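Local coordinates for CELL division control protein 6 (Pyrobaculum aerophilum, PDB 1FNN) that binds ADP and magnesium as an AAA+ ATPase of the Cdc6/Cdc18 family and is probably involved in regulating DNA replication, at residues L113-R121 against L148-R159. Sequence-based numbering, arbitrary orientation.
Sequences LALLVEHLR and LGQEADKLGAFR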
# COMPACT_ATOMS: atom_id res chain seq x y z
N LEU A 113 5.39 0.48 -34.69
CA LEU A 113 6.41 -0.40 -34.12
C LEU A 113 7.66 -0.35 -34.95
O LEU A 113 8.80 -0.34 -34.45
CB LEU A 113 5.93 -1.86 -34.04
CG LEU A 113 4.88 -2.10 -32.96
CD1 LEU A 113 4.28 -3.50 -33.14
CD2 LEU A 113 5.50 -1.91 -31.58
N ALA A 114 7.45 -0.34 -36.28
CA ALA A 114 8.63 -0.25 -37.17
C ALA A 114 9.39 1.05 -36.89
O ALA A 114 10.62 1.05 -36.95
CB ALA A 114 8.11 -0.31 -38.60
N LEU A 115 8.69 2.15 -36.73
CA LEU A 115 9.37 3.44 -36.42
C LEU A 115 10.17 3.37 -35.12
O LEU A 115 11.34 3.74 -35.03
CB LEU A 115 8.34 4.56 -36.35
CG LEU A 115 8.89 5.99 -36.11
CD1 LEU A 115 9.85 6.42 -37.21
CD2 LEU A 115 7.74 6.98 -36.00
N LEU A 116 9.57 2.77 -34.10
CA LEU A 116 10.24 2.60 -32.80
C LEU A 116 11.42 1.69 -32.94
O LEU A 116 12.54 1.98 -32.48
CB LEU A 116 9.21 2.09 -31.75
CG LEU A 116 9.88 1.58 -30.45
CD1 LEU A 116 10.62 2.74 -29.78
CD2 LEU A 116 8.85 0.92 -29.54
N VAL A 117 11.29 0.60 -33.72
CA VAL A 117 12.49 -0.23 -33.96
C VAL A 117 13.57 0.53 -34.69
O VAL A 117 14.77 0.43 -34.42
CB VAL A 117 12.07 -1.50 -34.75
CG1 VAL A 117 13.27 -2.25 -35.29
CG2 VAL A 117 11.23 -2.39 -33.83
N GLU A 118 13.20 1.26 -35.76
CA GLU A 118 14.22 2.03 -36.52
C GLU A 118 14.99 3.00 -35.65
O GLU A 118 16.25 3.10 -35.62
CB GLU A 118 13.46 2.80 -37.63
CG GLU A 118 14.42 3.71 -38.41
CD GLU A 118 13.64 4.76 -39.18
OE1 GLU A 118 12.75 4.40 -39.98
OE2 GLU A 118 13.89 5.97 -38.99
N HIS A 119 14.25 3.75 -34.83
CA HIS A 119 14.93 4.72 -33.94
C HIS A 119 15.83 4.02 -32.94
O HIS A 119 16.99 4.43 -32.77
CB HIS A 119 13.90 5.62 -33.25
CG HIS A 119 13.56 6.85 -34.02
ND1 HIS A 119 14.13 8.08 -33.73
CD2 HIS A 119 12.72 7.04 -35.07
CE1 HIS A 119 13.64 8.98 -34.58
NE2 HIS A 119 12.79 8.38 -35.40
N LEU A 120 15.38 2.90 -32.33
CA LEU A 120 16.24 2.19 -31.35
C LEU A 120 17.53 1.70 -31.99
O LEU A 120 18.65 1.80 -31.49
CB LEU A 120 15.45 1.01 -30.76
CG LEU A 120 14.30 1.33 -29.79
CD1 LEU A 120 13.54 0.05 -29.42
CD2 LEU A 120 14.81 2.05 -28.53
N ARG A 121 17.38 1.16 -33.20
CA ARG A 121 18.50 0.65 -33.99
C ARG A 121 19.40 1.74 -34.54
O ARG A 121 20.60 1.75 -34.24
CB ARG A 121 17.96 -0.16 -35.18
CG ARG A 121 19.07 -0.69 -36.09
CD ARG A 121 18.49 -1.58 -37.20
NE ARG A 121 19.56 -2.44 -37.67
CZ ARG A 121 19.48 -3.69 -38.09
NH1 ARG A 121 18.33 -4.36 -38.12
NH2 ARG A 121 20.60 -4.29 -38.48
N LEU A 148 8.42 -7.77 -28.54
CA LEU A 148 9.35 -6.85 -29.20
C LEU A 148 10.77 -7.05 -28.71
O LEU A 148 11.70 -7.12 -29.52
CB LEU A 148 8.87 -5.41 -29.03
CG LEU A 148 9.60 -4.33 -29.83
CD1 LEU A 148 9.60 -4.66 -31.32
CD2 LEU A 148 8.94 -2.97 -29.60
N GLY A 149 11.01 -7.22 -27.41
CA GLY A 149 12.33 -7.39 -26.87
C GLY A 149 13.09 -8.61 -27.36
O GLY A 149 14.30 -8.70 -27.15
N GLN A 150 12.41 -9.62 -27.89
CA GLN A 150 13.03 -10.79 -28.47
C GLN A 150 13.56 -10.58 -29.87
O GLN A 150 14.41 -11.36 -30.34
CB GLN A 150 12.01 -11.94 -28.55
CG GLN A 150 11.99 -12.81 -27.31
CD GLN A 150 11.36 -14.16 -27.60
OE1 GLN A 150 11.82 -15.14 -27.02
NE2 GLN A 150 10.34 -14.19 -28.46
N GLU A 151 13.14 -9.56 -30.57
CA GLU A 151 13.54 -9.28 -31.94
C GLU A 151 14.88 -8.63 -32.11
O GLU A 151 15.01 -7.57 -32.71
CB GLU A 151 12.40 -8.44 -32.57
CG GLU A 151 11.19 -9.38 -32.60
CD GLU A 151 10.24 -9.19 -33.75
OE1 GLU A 151 10.53 -8.34 -34.62
OE2 GLU A 151 9.19 -9.87 -33.79
N ALA A 152 15.94 -9.31 -31.67
CA ALA A 152 17.27 -8.75 -31.68
C ALA A 152 17.83 -8.50 -33.07
O ALA A 152 18.71 -7.63 -33.16
CB ALA A 152 18.31 -9.57 -30.93
N ASP A 153 17.46 -9.31 -34.06
CA ASP A 153 18.03 -9.10 -35.39
C ASP A 153 17.44 -7.86 -36.03
O ASP A 153 18.22 -7.08 -36.58
CB ASP A 153 17.86 -10.30 -36.33
CG ASP A 153 18.64 -11.49 -35.82
OD1 ASP A 153 19.77 -11.31 -35.30
OD2 ASP A 153 18.13 -12.62 -35.92
N LYS A 154 16.15 -7.62 -35.82
CA LYS A 154 15.56 -6.37 -36.28
C LYS A 154 16.05 -5.19 -35.44
O LYS A 154 16.35 -4.13 -35.98
CB LYS A 154 14.05 -6.42 -36.21
CG LYS A 154 13.38 -7.28 -37.27
CD LYS A 154 11.93 -7.55 -36.86
CE LYS A 154 11.21 -8.33 -37.95
NZ LYS A 154 12.01 -9.50 -38.42
N LEU A 155 16.25 -5.40 -34.12
CA LEU A 155 16.73 -4.29 -33.30
C LEU A 155 18.20 -3.99 -33.51
O LEU A 155 18.65 -2.85 -33.31
CB LEU A 155 16.41 -4.59 -31.83
CG LEU A 155 14.92 -4.48 -31.51
CD1 LEU A 155 14.60 -5.25 -30.23
CD2 LEU A 155 14.54 -3.00 -31.36
N GLY A 156 19.01 -5.04 -33.77
CA GLY A 156 20.45 -4.89 -33.83
C GLY A 156 21.16 -5.37 -32.58
O GLY A 156 22.38 -5.58 -32.55
N ALA A 157 20.40 -5.51 -31.49
CA ALA A 157 20.93 -5.99 -30.22
C ALA A 157 19.75 -6.33 -29.33
O ALA A 157 18.61 -6.13 -29.80
CB ALA A 157 21.80 -4.94 -29.54
N PHE A 158 19.97 -6.84 -28.11
CA PHE A 158 18.74 -6.99 -27.26
C PHE A 158 18.58 -5.60 -26.66
O PHE A 158 19.16 -5.32 -25.60
CB PHE A 158 19.02 -8.10 -26.26
CG PHE A 158 18.86 -9.47 -26.87
CD1 PHE A 158 19.96 -10.25 -27.13
CD2 PHE A 158 17.60 -9.95 -27.17
CE1 PHE A 158 19.83 -11.52 -27.69
CE2 PHE A 158 17.47 -11.21 -27.73
CZ PHE A 158 18.58 -11.99 -27.99
N ARG A 159 17.84 -4.74 -27.38
CA ARG A 159 17.81 -3.34 -26.97
C ARG A 159 16.80 -3.00 -25.91
O ARG A 159 16.64 -1.82 -25.61
CB ARG A 159 17.66 -2.45 -28.23
CG ARG A 159 18.95 -2.39 -29.06
CD ARG A 159 18.77 -1.46 -30.31
NE ARG A 159 20.01 -1.46 -31.11
CZ ARG A 159 21.13 -0.85 -30.77
NH1 ARG A 159 21.23 -0.16 -29.64
NH2 ARG A 159 22.24 -0.86 -31.51
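Arg121 reaches across to the short helix 152-155 and its C-terminal end. CG lies anti to the backbone N (chi1 178°), and the chain runs extended from CG to NE, which carries the guanidinium past the backbone of Leu155. Arg121 NH1 gives a weak, bent hydrogen bond to Lys154 O (2.9 Å, 130° at the hydrogen). CB of Arg121 rests 3.3 Å from Leu155 O. Leu148 is the apolar counterpart at the other end. Leu148 CD1 meets Val117 CG2 at 3.8 Å, while CD2 of the same residue reaches Leu116 CD2 and Leu113 CD2. Val117 also lays CG1 against Lys154 O. Between these ends, Leu120 CD1 lies 3.8 Å from Leu155 CD2, the two side chains pointing the same way. Arg159 turns one guanidinium face to Leu120 O. Arg159 NE donates to Leu155 O (2.9 Å). NH2 forms a salt bridge with Asp124 and NH1 a hydrogen bond with Leu125 O. A leucine in place of Arg159 would probably deprive Asp124 of this salt bridge and Leu155 O of this donor. The contact packs helix 109-122 against the end of helix 139-148 and the connection from it to strand 160-166, in the alpha/beta P-loop NTPase core of the AAA+ module, away from the nucleotide.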